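Local coordinates for hypothetical protein TTHA1606 (PDB 2YYB), which is of unknown function but belongs to the GTP cyclohydrolase I type 2/NIF3 family and probably binds divalent metal ions, at residues L14-F19 with N92-H97; R8-Y13 with V58-V63; L98-H103 with F216-L221; D143-L148 with I206-Y211. One frame throughout, in Å; residues are numbered along the deposited sequence.

Contact 1: residues L14-F19 with N92-H97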
loop_
_atom_site.group_PDB
_atom_site.type_symbol
_atom_site.label_atom_id
_atom_site.label_comp_id
_atom_site.label_asym_id
_atom_site.label_seq_id
_atom_site.Cartn_x
_atom_site.Cartn_y
_atom_site.Cartn_z
ATOM N N LEU A 14 26.209 -8.280 15.775
ATOM C CA LEU A 14 25.137 -7.298 15.882
ATOM C C LEU A 14 23.845 -7.922 15.382
ATOM O O LEU A 14 22.770 -7.353 15.542
ATOM C CB LEU A 14 25.488 -6.063 15.050
ATOM C CG LEU A 14 26.841 -5.426 15.392
ATOM C CD1 LEU A 14 27.215 -4.400 14.339
ATOM C CD2 LEU A 14 26.775 -4.779 16.765
ATOM N N ARG A 15 23.968 -9.115 14.803
ATOM C CA ARG A 15 22.838 -9.844 14.239
ATOM C C ARG A 15 21.867 -8.885 13.561
ATOM O O ARG A 15 20.723 -8.731 13.965
ATOM C CB ARG A 15 22.135 -10.693 15.313
ATOM C CG ARG A 15 21.897 -10.013 16.641
ATOM C CD ARG A 15 21.720 -11.044 17.749
ATOM N NE ARG A 15 22.036 -10.464 19.052
ATOM C CZ ARG A 15 22.397 -11.162 20.129
ATOM N NH1 ARG A 15 22.489 -12.490 20.075
ATOM N NH2 ARG A 15 22.690 -10.527 21.261
ATOM N N ILE A 16 22.358 -8.254 12.506
ATOM C CA ILE A 16 21.597 -7.285 11.743
ATOM C C ILE A 16 20.413 -7.878 10.994
ATOM O O ILE A 16 19.635 -7.146 10.381
ATOM C CB ILE A 16 22.515 -6.570 10.734
ATOM C CG1 ILE A 16 23.057 -7.581 9.713
ATOM C CG2 ILE A 16 23.666 -5.902 11.480
ATOM C CD1 ILE A 16 23.786 -6.956 8.541
ATOM N N GLN A 17 20.275 -9.199 11.025
ATOM C CA GLN A 17 19.156 -9.835 10.330
ATOM C C GLN A 17 17.877 -9.706 11.159
ATOM O O GLN A 17 16.768 -9.909 10.658
ATOM C CB GLN A 17 19.453 -11.313 10.045
ATOM C CG GLN A 17 19.671 -12.169 11.286
ATOM C CD GLN A 17 21.035 -11.958 11.937
ATOM O OE1 GLN A 17 21.313 -12.505 13.006
ATOM N NE2 GLN A 17 21.893 -11.167 11.290
ATOM N N ASP A 18 18.046 -9.350 12.426
ATOM C CA ASP A 18 16.927 -9.184 13.337
ATOM C C ASP A 18 16.218 -7.838 13.205
ATOM O O ASP A 18 15.168 -7.628 13.812
ATOM C CB ASP A 18 17.403 -9.349 14.780
ATOM C CG ASP A 18 17.742 -10.784 15.123
ATOM O OD1 ASP A 18 18.142 -11.019 16.280
ATOM O OD2 ASP A 18 17.609 -11.668 14.247
ATOM N N PHE A 19 16.784 -6.926 12.420
ATOM C CA PHE A 19 16.175 -5.605 12.255
ATOM C C PHE A 19 15.930 -5.291 10.782
ATOM O O PHE A 19 16.421 -4.281 10.270
ATOM C CB PHE A 19 17.081 -4.523 12.853
ATOM C CG PHE A 19 17.646 -4.873 14.208
ATOM C CD1 PHE A 19 18.528 -5.947 14.359
ATOM C CD2 PHE A 19 17.329 -4.103 15.330
ATOM C CE1 PHE A 19 19.088 -6.246 15.597
ATOM C CE2 PHE A 19 17.888 -4.395 16.580
ATOM C CZ PHE A 19 18.771 -5.469 16.709
ATOM N N ASN A 92 37.033 1.272 4.352
ATOM C CA ASN A 92 35.823 0.458 4.323
ATOM C C ASN A 92 34.816 1.211 5.190
ATOM O O ASN A 92 35.182 1.714 6.255
ATOM C CB ASN A 92 36.059 -0.916 4.951
ATOM C CG ASN A 92 36.947 -1.807 4.118
ATOM O OD1 ASN A 92 36.564 -2.297 3.049
ATOM N ND2 ASN A 92 38.145 -2.042 4.614
ATOM N N LEU A 93 33.565 1.306 4.733
ATOM C CA LEU A 93 32.513 1.989 5.491
ATOM C C LEU A 93 31.509 0.952 5.926
ATOM O O LEU A 93 30.872 0.317 5.074
ATOM C CB LEU A 93 31.778 3.033 4.647
ATOM C CG LEU A 93 30.818 3.876 5.499
ATOM C CD1 LEU A 93 31.615 4.655 6.539
ATOM C CD2 LEU A 93 30.020 4.824 4.635
ATOM N N TYR A 94 31.390 0.780 7.244
ATOM C CA TYR A 94 30.462 -0.177 7.846
ATOM C C TYR A 94 29.443 0.614 8.692
ATOM O O TYR A 94 29.812 1.338 9.638
ATOM C CB TYR A 94 31.219 -1.172 8.735
ATOM C CG TYR A 94 30.352 -2.286 9.272
ATOM C CD1 TYR A 94 30.184 -3.459 8.556
ATOM C CD2 TYR A 94 29.671 -2.150 10.476
ATOM C CE1 TYR A 94 29.349 -4.490 9.026
ATOM C CE2 TYR A 94 28.841 -3.159 10.960
ATOM C CZ TYR A 94 28.684 -4.334 10.232
ATOM O OH TYR A 94 27.907 -5.369 10.717
ATOM N N ALA A 95 28.166 0.482 8.361
ATOM C CA ALA A 95 27.140 1.217 9.087
ATOM C C ALA A 95 26.277 0.291 9.953
ATOM O O ALA A 95 25.896 -0.805 9.524
ATOM C CB ALA A 95 26.261 2.020 8.083
ATOM N N ALA A 96 25.988 0.739 11.174
ATOM C CA ALA A 96 25.165 -0.023 12.123
ATOM C C ALA A 96 24.182 0.936 12.798
ATOM O O ALA A 96 24.561 1.701 13.686
ATOM C CB ALA A 96 26.051 -0.702 13.174
ATOM N N HIS A 97 22.918 0.881 12.370
ATOM C CA HIS A 97 21.876 1.762 12.893
ATOM C C HIS A 97 21.109 1.212 14.107
ATOM O O HIS A 97 21.596 1.270 15.245
ATOM C CB HIS A 97 20.883 2.088 11.781
ATOM C CG HIS A 97 19.949 3.206 12.117
ATOM N ND1 HIS A 97 18.813 3.466 11.385
ATOM C CD2 HIS A 97 20.006 4.159 13.078
ATOM C CE1 HIS A 97 18.210 4.535 11.876
ATOM N NE2 HIS A 97 18.915 4.976 12.905
#

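Contact 2: residues R8-Y13 with V58-V63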
loop_
_atom_site.group_PDB
_atom_site.type_symbol
_atom_site.label_atom_id
_atom_site.label_comp_id
_atom_site.label_asym_id
_atom_site.label_seq_id
_atom_site.Cartn_x
_atom_site.Cartn_y
_atom_site.Cartn_z
ATOM N N ARG A 8 31.772 -10.268 8.338
ATOM C CA ARG A 8 30.984 -11.437 8.715
ATOM C C ARG A 8 30.758 -11.452 10.223
ATOM O O ARG A 8 29.628 -11.628 10.692
ATOM C CB ARG A 8 31.711 -12.714 8.304
ATOM C CG ARG A 8 30.905 -13.676 7.453
ATOM C CD ARG A 8 31.743 -14.144 6.281
ATOM N NE ARG A 8 33.122 -14.412 6.684
ATOM C CZ ARG A 8 34.154 -14.456 5.844
ATOM N NH1 ARG A 8 33.960 -14.253 4.543
ATOM N NH2 ARG A 8 35.385 -14.684 6.302
ATOM N N TYR A 9 31.835 -11.261 10.982
ATOM C CA TYR A 9 31.725 -11.247 12.430
ATOM C C TYR A 9 30.733 -10.181 12.874
ATOM O O TYR A 9 29.778 -10.483 13.593
ATOM C CB TYR A 9 33.070 -10.961 13.079
ATOM C CG TYR A 9 32.983 -10.836 14.588
ATOM C CD1 TYR A 9 32.775 -11.968 15.398
ATOM C CD2 TYR A 9 33.130 -9.595 15.216
ATOM C CE1 TYR A 9 32.725 -11.863 16.804
ATOM C CE2 TYR A 9 33.079 -9.484 16.611
ATOM C CZ TYR A 9 32.879 -10.621 17.396
ATOM O OH TYR A 9 32.849 -10.506 18.766
ATOM N N LEU A 10 30.954 -8.937 12.444
ATOM C CA LEU A 10 30.069 -7.837 12.821
ATOM C C LEU A 10 28.604 -8.089 12.498
ATOM O O LEU A 10 27.735 -7.843 13.332
ATOM C CB LEU A 10 30.537 -6.540 12.174
ATOM C CG LEU A 10 31.854 -6.066 12.791
ATOM C CD1 LEU A 10 32.327 -4.782 12.114
ATOM C CD2 LEU A 10 31.640 -5.844 14.279
ATOM N N ASP A 11 28.319 -8.585 11.303
ATOM C CA ASP A 11 26.938 -8.861 10.949
ATOM C C ASP A 11 26.388 -9.891 11.940
ATOM O O ASP A 11 25.215 -9.851 12.328
ATOM C CB ASP A 11 26.854 -9.408 9.526
ATOM C CG ASP A 11 27.261 -8.382 8.475
ATOM O OD1 ASP A 11 27.516 -8.789 7.330
ATOM O OD2 ASP A 11 27.315 -7.170 8.784
ATOM N N ALA A 12 27.253 -10.803 12.363
ATOM C CA ALA A 12 26.857 -11.848 13.297
ATOM C C ALA A 12 26.634 -11.291 14.694
ATOM O O ALA A 12 25.556 -11.451 15.273
ATOM C CB ALA A 12 27.920 -12.925 13.342
ATOM N N TYR A 13 27.666 -10.634 15.215
ATOM C CA TYR A 13 27.657 -10.055 16.547
ATOM C C TYR A 13 26.519 -9.092 16.780
ATOM O O TYR A 13 25.939 -9.073 17.860
ATOM C CB TYR A 13 28.985 -9.342 16.807
ATOM C CG TYR A 13 29.127 -8.760 18.195
ATOM C CD1 TYR A 13 29.176 -9.582 19.324
ATOM C CD2 TYR A 13 29.228 -7.388 18.376
ATOM C CE1 TYR A 13 29.327 -9.040 20.604
ATOM C CE2 TYR A 13 29.380 -6.833 19.642
ATOM C CZ TYR A 13 29.429 -7.658 20.756
ATOM O OH TYR A 13 29.593 -7.088 22.006
ATOM N N VAL A 58 42.641 5.389 8.828
ATOM C CA VAL A 58 41.664 4.388 9.227
ATOM C C VAL A 58 41.398 3.485 8.030
ATOM O O VAL A 58 41.317 3.970 6.902
ATOM C CB VAL A 58 40.332 5.043 9.668
ATOM C CG1 VAL A 58 39.285 3.972 9.938
ATOM C CG2 VAL A 58 40.547 5.850 10.911
ATOM N N ASP A 59 41.265 2.181 8.266
ATOM C CA ASP A 59 40.984 1.237 7.168
ATOM C C ASP A 59 39.534 0.773 7.198
ATOM O O ASP A 59 38.947 0.441 6.172
ATOM C CB ASP A 59 41.860 -0.028 7.268
ATOM C CG ASP A 59 43.321 0.267 7.111
ATOM O OD1 ASP A 59 43.666 1.020 6.173
ATOM O OD2 ASP A 59 44.124 -0.253 7.912
ATOM N N PHE A 60 38.972 0.735 8.395
ATOM C CA PHE A 60 37.624 0.253 8.591
ATOM C C PHE A 60 36.879 1.236 9.479
ATOM O O PHE A 60 37.043 1.225 10.701
ATOM C CB PHE A 60 37.692 -1.114 9.264
ATOM C CG PHE A 60 36.449 -1.920 9.131
ATOM C CD1 PHE A 60 36.287 -2.797 8.064
ATOM C CD2 PHE A 60 35.434 -1.815 10.080
ATOM C CE1 PHE A 60 35.113 -3.566 7.947
ATOM C CE2 PHE A 60 34.273 -2.573 9.966
ATOM C CZ PHE A 60 34.108 -3.449 8.902
ATOM N N LEU A 61 36.078 2.089 8.846
ATOM C CA LEU A 61 35.283 3.115 9.531
ATOM C C LEU A 61 33.890 2.596 9.874
ATOM O O LEU A 61 33.144 2.123 8.998
ATOM C CB LEU A 61 35.154 4.356 8.642
ATOM C CG LEU A 61 34.392 5.527 9.228
ATOM C CD1 LEU A 61 34.907 5.809 10.631
ATOM C CD2 LEU A 61 34.545 6.741 8.352
ATOM N N ILE A 62 33.559 2.666 11.159
ATOM C CA ILE A 62 32.265 2.226 11.654
ATOM C C ILE A 62 31.441 3.452 12.056
ATOM O O ILE A 62 31.904 4.281 12.844
ATOM C CB ILE A 62 32.445 1.333 12.887
ATOM C CG1 ILE A 62 33.261 0.091 12.497
ATOM C CG2 ILE A 62 31.067 1.003 13.503
ATOM C CD1 ILE A 62 33.588 -0.837 13.637
ATOM N N VAL A 63 30.234 3.578 11.517
ATOM C CA VAL A 63 29.382 4.714 11.870
ATOM C C VAL A 63 27.970 4.248 12.232
ATOM O O VAL A 63 27.511 3.197 11.761
ATOM C CB VAL A 63 29.300 5.740 10.711
ATOM C CG1 VAL A 63 30.696 6.285 10.404
ATOM C CG2 VAL A 63 28.663 5.087 9.473
#

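Contact 3: residues L98-H103 with F216-L221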
loop_
_atom_site.group_PDB
_atom_site.type_symbol
_atom_site.label_atom_id
_atom_site.label_comp_id
_atom_site.label_asym_id
_atom_site.label_seq_id
_atom_site.Cartn_x
_atom_site.Cartn_y
_atom_site.Cartn_z
ATOM N N LEU A 98 19.907 0.691 13.863
ATOM C CA LEU A 98 19.095 0.161 14.950
ATOM C C LEU A 98 19.812 -0.923 15.755
ATOM O O LEU A 98 19.784 -0.910 16.984
ATOM C CB LEU A 98 17.763 -0.393 14.420
ATOM C CG LEU A 98 16.749 0.594 13.817
ATOM C CD1 LEU A 98 15.489 -0.174 13.427
ATOM C CD2 LEU A 98 16.408 1.698 14.805
ATOM N N PRO A 99 20.474 -1.871 15.073
ATOM C CA PRO A 99 21.173 -2.941 15.785
ATOM C C PRO A 99 22.260 -2.476 16.747
ATOM O O PRO A 99 22.524 -3.143 17.745
ATOM C CB PRO A 99 21.695 -3.821 14.654
ATOM C CG PRO A 99 21.876 -2.866 13.542
ATOM C CD PRO A 99 20.657 -2.005 13.620
ATOM N N LEU A 100 22.882 -1.335 16.460
ATOM C CA LEU A 100 23.922 -0.811 17.340
ATOM C C LEU A 100 23.203 -0.081 18.460
ATOM O O LEU A 100 23.721 0.056 19.566
ATOM C CB LEU A 100 24.831 0.181 16.601
ATOM C CG LEU A 100 26.304 0.316 17.018
ATOM C CD1 LEU A 100 26.820 1.705 16.621
ATOM C CD2 LEU A 100 26.472 0.112 18.507
ATOM N N ASP A 101 22.004 0.409 18.156
ATOM C CA ASP A 101 21.201 1.119 19.141
ATOM C C ASP A 101 20.785 0.115 20.235
ATOM O O ASP A 101 21.031 0.338 21.426
ATOM C CB ASP A 101 19.966 1.760 18.454
ATOM C CG ASP A 101 20.169 3.250 18.138
ATOM O OD1 ASP A 101 19.586 3.785 17.170
ATOM O OD2 ASP A 101 20.920 3.915 18.872
ATOM N N ALA A 102 20.230 -1.019 19.808
ATOM C CA ALA A 102 19.725 -2.056 20.705
ATOM C C ALA A 102 20.694 -3.017 21.367
ATOM O O ALA A 102 20.440 -3.477 22.474
ATOM C CB ALA A 102 18.661 -2.869 19.983
ATOM N N HIS A 103 21.792 -3.342 20.704
ATOM C CA HIS A 103 22.730 -4.304 21.271
ATOM C C HIS A 103 22.912 -4.185 22.786
ATOM O O HIS A 103 23.213 -3.102 23.299
ATOM C CB HIS A 103 24.092 -4.192 20.595
ATOM C CG HIS A 103 24.913 -5.434 20.716
ATOM N ND1 HIS A 103 24.790 -6.493 19.843
ATOM C CD2 HIS A 103 25.822 -5.814 21.646
ATOM C CE1 HIS A 103 25.587 -7.473 20.230
ATOM N NE2 HIS A 103 26.223 -7.086 21.322
ATOM N N PHE A 216 28.185 6.506 22.319
ATOM C CA PHE A 216 28.519 5.308 23.085
ATOM C C PHE A 216 28.586 3.954 22.374
ATOM O O PHE A 216 29.347 3.085 22.782
ATOM C CB PHE A 216 27.562 5.227 24.280
ATOM C CG PHE A 216 27.597 6.450 25.147
ATOM C CD1 PHE A 216 28.643 6.649 26.055
ATOM C CD2 PHE A 216 26.633 7.449 25.005
ATOM C CE1 PHE A 216 28.728 7.836 26.808
ATOM C CE2 PHE A 216 26.706 8.634 25.748
ATOM C CZ PHE A 216 27.751 8.832 26.648
ATOM N N GLY A 217 27.798 3.757 21.332
ATOM C CA GLY A 217 27.841 2.482 20.640
ATOM C C GLY A 217 29.132 2.258 19.851
ATOM O O GLY A 217 29.893 1.308 20.128
ATOM N N VAL A 218 29.369 3.132 18.871
ATOM C CA VAL A 218 30.556 3.039 18.032
ATOM C C VAL A 218 31.780 2.834 18.905
ATOM O O VAL A 218 32.559 1.927 18.651
ATOM C CB VAL A 218 30.758 4.302 17.097
ATOM C CG1 VAL A 218 29.736 4.295 16.005
ATOM C CG2 VAL A 218 30.667 5.581 17.873
ATOM N N LYS A 219 31.936 3.641 19.952
ATOM C CA LYS A 219 33.098 3.468 20.824
ATOM C C LYS A 219 33.155 2.061 21.410
ATOM O O LYS A 219 34.171 1.378 21.290
ATOM C CB LYS A 219 33.119 4.505 21.950
ATOM C CG LYS A 219 33.499 5.911 21.494
ATOM C CD LYS A 219 33.593 6.874 22.676
ATOM C CE LYS A 219 33.954 8.283 22.232
ATOM N NZ LYS A 219 33.976 9.217 23.399
ATOM N N ALA A 220 32.072 1.613 22.033
ATOM C CA ALA A 220 32.084 0.276 22.608
ATOM C C ALA A 220 32.466 -0.722 21.513
ATOM O O ALA A 220 33.440 -1.459 21.660
ATOM C CB ALA A 220 30.712 -0.068 23.222
ATOM N N LEU A 221 31.725 -0.721 20.406
ATOM C CA LEU A 221 32.002 -1.633 19.293
ATOM C C LEU A 221 33.489 -1.686 18.929
ATOM O O LEU A 221 34.063 -2.762 18.835
ATOM C CB LEU A 221 31.210 -1.221 18.049
ATOM C CG LEU A 221 30.442 -2.276 17.242
ATOM C CD1 LEU A 221 30.189 -1.726 15.836
ATOM C CD2 LEU A 221 31.214 -3.578 17.167
#

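Contact 4: residues D143-L148 with I206-Y211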
loop_
_atom_site.group_PDB
_atom_site.type_symbol
_atom_site.label_atom_id
_atom_site.label_comp_id
_atom_site.label_asym_id
_atom_site.label_seq_id
_atom_site.Cartn_x
_atom_site.Cartn_y
_atom_site.Cartn_z
ATOM N N ASP A 143 22.982 15.781 35.968
ATOM C CA ASP A 143 24.361 16.180 36.135
ATOM C C ASP A 143 25.310 15.066 35.722
ATOM O O ASP A 143 26.330 15.331 35.091
ATOM C CB ASP A 143 24.575 16.623 37.571
ATOM C CG ASP A 143 23.802 17.882 37.883
ATOM O OD1 ASP A 143 24.345 18.984 37.646
ATOM O OD2 ASP A 143 22.634 17.769 38.330
ATOM N N ARG A 144 24.982 13.820 36.050
ATOM C CA ARG A 144 25.848 12.726 35.637
ATOM C C ARG A 144 25.915 12.814 34.107
ATOM O O ARG A 144 26.992 12.746 33.498
ATOM C CB ARG A 144 25.275 11.376 36.083
ATOM C CG ARG A 144 25.123 11.243 37.593
ATOM C CD ARG A 144 24.696 9.834 38.002
ATOM N NE ARG A 144 24.245 9.764 39.394
ATOM C CZ ARG A 144 23.679 8.694 39.957
ATOM N NH1 ARG A 144 23.489 7.584 39.253
ATOM N NH2 ARG A 144 23.281 8.735 41.225
ATOM N N LEU A 145 24.748 12.999 33.498
ATOM C CA LEU A 145 24.652 13.131 32.055
ATOM C C LEU A 145 25.619 14.202 31.587
ATOM O O LEU A 145 26.510 13.937 30.791
ATOM C CB LEU A 145 23.224 13.514 31.667
ATOM C CG LEU A 145 22.320 12.389 31.155
ATOM C CD1 LEU A 145 22.807 11.040 31.663
ATOM C CD2 LEU A 145 20.878 12.660 31.571
ATOM N N GLY A 146 25.439 15.409 32.104
ATOM C CA GLY A 146 26.293 16.518 31.732
ATOM C C GLY A 146 27.788 16.271 31.848
ATOM O O GLY A 146 28.557 16.703 30.988
ATOM N N GLN A 147 28.224 15.593 32.902
ATOM C CA GLN A 147 29.654 15.349 33.046
ATOM C C GLN A 147 30.056 14.122 32.236
ATOM O O GLN A 147 31.223 13.930 31.906
ATOM C CB GLN A 147 30.055 15.213 34.537
ATOM C CG GLN A 147 29.386 14.098 35.346
ATOM C CD GLN A 147 29.921 12.711 35.017
ATOM O OE1 GLN A 147 31.109 12.547 34.714
ATOM N NE2 GLN A 147 29.049 11.701 35.094
ATOM N N LEU A 148 29.073 13.302 31.899
ATOM C CA LEU A 148 29.321 12.107 31.108
ATOM C C LEU A 148 29.133 12.491 29.640
ATOM O O LEU A 148 29.125 11.633 28.770
ATOM C CB LEU A 148 28.306 11.037 31.489
ATOM C CG LEU A 148 28.454 9.608 30.992
ATOM C CD1 LEU A 148 29.537 8.907 31.780
ATOM C CD2 LEU A 148 27.143 8.881 31.187
ATOM N N ILE A 206 14.661 13.971 29.900
ATOM C CA ILE A 206 15.959 14.642 29.800
ATOM C C ILE A 206 16.478 14.455 28.370
ATOM O O ILE A 206 16.604 13.318 27.897
ATOM C CB ILE A 206 17.039 14.025 30.754
ATOM C CG1 ILE A 206 16.594 14.087 32.216
ATOM C CG2 ILE A 206 18.363 14.773 30.581
ATOM C CD1 ILE A 206 16.631 15.468 32.794
ATOM N N TYR A 207 16.773 15.564 27.695
ATOM C CA TYR A 207 17.307 15.539 26.321
ATOM C C TYR A 207 18.803 15.819 26.397
ATOM O O TYR A 207 19.209 16.940 26.683
ATOM C CB TYR A 207 16.613 16.601 25.447
ATOM C CG TYR A 207 15.159 16.285 25.217
ATOM C CD1 TYR A 207 14.785 15.153 24.495
ATOM C CD2 TYR A 207 14.147 17.067 25.789
ATOM C CE1 TYR A 207 13.442 14.797 24.353
ATOM C CE2 TYR A 207 12.793 16.714 25.648
ATOM C CZ TYR A 207 12.459 15.577 24.933
ATOM O OH TYR A 207 11.152 15.186 24.818
ATOM N N ALA A 208 19.619 14.798 26.140
ATOM C CA ALA A 208 21.067 14.958 26.232
ATOM C C ALA A 208 21.838 15.103 24.912
ATOM O O ALA A 208 23.070 14.984 24.891
ATOM C CB ALA A 208 21.643 13.813 27.055
ATOM N N GLY A 209 21.120 15.367 23.823
ATOM C CA GLY A 209 21.760 15.543 22.529
ATOM C C GLY A 209 21.699 14.307 21.656
ATOM O O GLY A 209 21.891 13.202 22.146
ATOM N N HIS A 210 21.418 14.478 20.367
ATOM C CA HIS A 210 21.358 13.333 19.469
ATOM C C HIS A 210 22.785 12.807 19.269
ATOM O O HIS A 210 23.030 11.600 19.315
ATOM C CB HIS A 210 20.744 13.743 18.126
ATOM C CG HIS A 210 20.257 12.591 17.301
ATOM N ND1 HIS A 210 21.030 11.482 17.033
ATOM C CD2 HIS A 210 19.084 12.398 16.650
ATOM C CE1 HIS A 210 20.355 10.657 16.249
ATOM N NE2 HIS A 210 19.172 11.189 16.003
ATOM N N TYR A 211 23.727 13.719 19.060
ATOM C CA TYR A 211 25.123 13.327 18.880
ATOM C C TYR A 211 25.715 12.757 20.163
ATOM O O TYR A 211 26.247 11.652 20.175
ATOM C CB TYR A 211 25.969 14.525 18.465
ATOM C CG TYR A 211 27.432 14.210 18.238
ATOM C CD1 TYR A 211 27.867 13.644 17.039
ATOM C CD2 TYR A 211 28.392 14.519 19.200
ATOM C CE1 TYR A 211 29.214 13.402 16.798
ATOM C CE2 TYR A 211 29.750 14.279 18.969
ATOM C CZ TYR A 211 30.151 13.719 17.763
ATOM O OH TYR A 211 31.483 13.446 17.533
#

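Contact 1: residues L14-F19 with N92-H97
The Tyr-94 ring takes Leu-14 at its edge, with CD1 of Leu-14 lying near the ring plane. Neither ring face is used by residues 14-19. Leu-14 CD1 is 3.9 Å from Tyr-94 CE2 and 3.8 Å from Tyr-94 OH. The two side chains approach from opposite directions. Tyr-94 keeps CG anti to its backbone N (chi1 -174°), which carries the phenol end out to the loop. Leu-14 CG lies beside the backbone N (chi1 -55°), and from there CD1 reaches the phenol edge. The same methyl, Leu-14 CD1, also rests on Ala-96 CB at 4.0 Å. Ile-16 comes less close, its CG2 lying 4.3 Å from Tyr-94 OH. This is van der Waals packing, apolar where Leu-14 CD1 meets Tyr-94 CE2 and Ala-96 CB, and no hydrogen bond crosses between the segments. The phenol oxygen, Tyr-94 OH, is hydrogen-bonded to Asp-11 OD2 on the helix. The loop follows helix 3-13, which ends in a Schellman motif. Arg-15 is its C-prime residue, with positive phi (38°). Leu-14 and Ile-16, either side of Arg-15, both point toward strand 92-95. That strand is an inner member of a mixed five-stranded sheet. Beyond it His-97 stands at the N-cap position of helix 98-102. Its ring meets those of Trp-69 and His-64 edge-to-face, and ND1 of His-97 bonds Asp-22. His-64 is a predicted ligand of a divalent metal.

Contact 2: residues R8-Y13 with V58-V63
Leu-10 lays its CD1 methyl against the far end of the Phe-60 ring. Leu-10 CD1 is 3.6 Å from Phe-60 CE2 and 3.9 Å from Phe-60 CZ. The methyl comes in obliquely, and the two side chains approach from opposite directions. With chi1 at -161°, the Phe-60 ring swings away from its own backbone N and across to the helix. Ile-62 is the second strand partner. Its CD1 lies 4.4 Å from Leu-10 CD1, a looser touch than that of the ring. Phe-60 and Ile-62 are two apart on strand 60-63 and point to the same side of it, where one leucine branch reaches both. All three touching residues are buried, and they join by apolar packing without a hydrogen bond between the segments. Helix 3-13 thus packs on one face of the mixed sheet. Leu-61 points the other way and meets Ile-49, Phe-50 and Ala-53 of helix 47-55. That helix joins the parallel neighbours 39-42 and 60-63 in a beta-alpha-beta crossover. The sheet is therefore covered by helices on both faces, in an alpha/beta/alpha layering. On the Leu-10 side, helix 216-229 fills in next to the contact. Leu-221 meets both Leu-10 and Ile-62, and Leu-225 meets Leu-10.

Contact 3: residues L98-H103 with F216-L221
Leu-100 makes the close part of this contact, with its two methyl branches shared between Gly-217 and Val-218. CD2 of Leu-100 sits over the helix backbone, 3.5 Å from Gly-217 CA. CD1 of Leu-100 is turned to the next residue, 3.9 Å from Val-218 CG1. That CD1 also lies 3.7 Å from Val-218 N. Val-218 has CG1 beside its N (chi1 -72°), which brings both within reach of one methyl. The leucine and valine side chains cross at about a right angle. Gly-217 has no side chain, and a CB there would probably crowd Leu-100 CD2. Two helices of the chain, 98-102 and the start of 216-229, meet here near its centre. Helix 98-102 follows strand 92-95 of the five-stranded sheet, and helix 216-229 packs on that sheet through Leu-221 on Ile-62. Trimming Leu-100 to an alanine would probably open a gap over Gly-217 and leave Val-218 CG1 without this apolar neighbour. The rest of the contact is more distant. Leu-221 CD1 comes no nearer than 4.5 Å, to Leu-100 CG. Ala-220 CB also points that way but stays 6.3 Å from Leu-100 CD2. It is partly exposed and packs instead on Val-106 and Val-111. Asp-101 is a predicted metal ligand, as is Glu-214, whose OE2 lies close to Asp-101 OD2. Asp-101 OD1 makes a weak hydrogen bond to NE2 of His-64, predicted for the second metal.

Contact 4: residues D143-L148 with I206-Y211
Leu-145 and Ile-206 form the first shell, methyl to methyl. Leu-145 CD2 is 3.4 Å from Ile-206 CG2 and 4.2 Å from Ile-206 CB. The two side chains meet at a slant. At Ile-206 the longer branch, CG1, takes the place beside the backbone N (chi1 -59°), and CG2 is left pointing opposite that N. It is therefore the short branch that meets the helix. Ala-208 adds a smaller touch from the same side of the chain, its CB lying 4.4 Å from Leu-145 CG. No hydrogen bond passes between the segments. The next shell lies in the two backbones and their neighbours. Helix 141-147 carries Leu-145, and the bond from Gln-147 N to Asp-143 O (2.9 Å) spans it. The Leu-145 side chain also rests on Leu-116. Ile-206 is held in its sheet by backbone bonds to Phe-185 and Thr-187, and its side chain packs on Val-155 and Leu-184. After the strand the chain turns at Gly-209, whose positive phi (99°) suits a residue without a CB. It then reaches His-210, whose ring stacks on that of His-192 of a second subunit. The contact is thus a helix packed on a mixed four-stranded sheet, and strand 204-207 leads from that sheet to His-210, a predicted ligand of a divalent metal.

All four contacts are mainly buried, and none has a hydrogen bond between its own segments. Contacts 1 and 2 join consecutive parts of the chain, helix 3-13 and the loop after it, to neighbouring strands of one sheet. Both set a leucine methyl against an aromatic ring, at the edge in contact 1 and obliquely in contact 2. Contacts 3 and 4 are aliphatic, and include predicted metal ligands in their segments. Contact 3 lies nearest the chain's centre, joins helix to helix, and meets contact 2 through Leu-221. Contact 4 belongs to the other sheet, across the centre from contacts 1 and 2. It touches contact 3 through Leu-148 and Phe-216, and alone has a second subunit beside it.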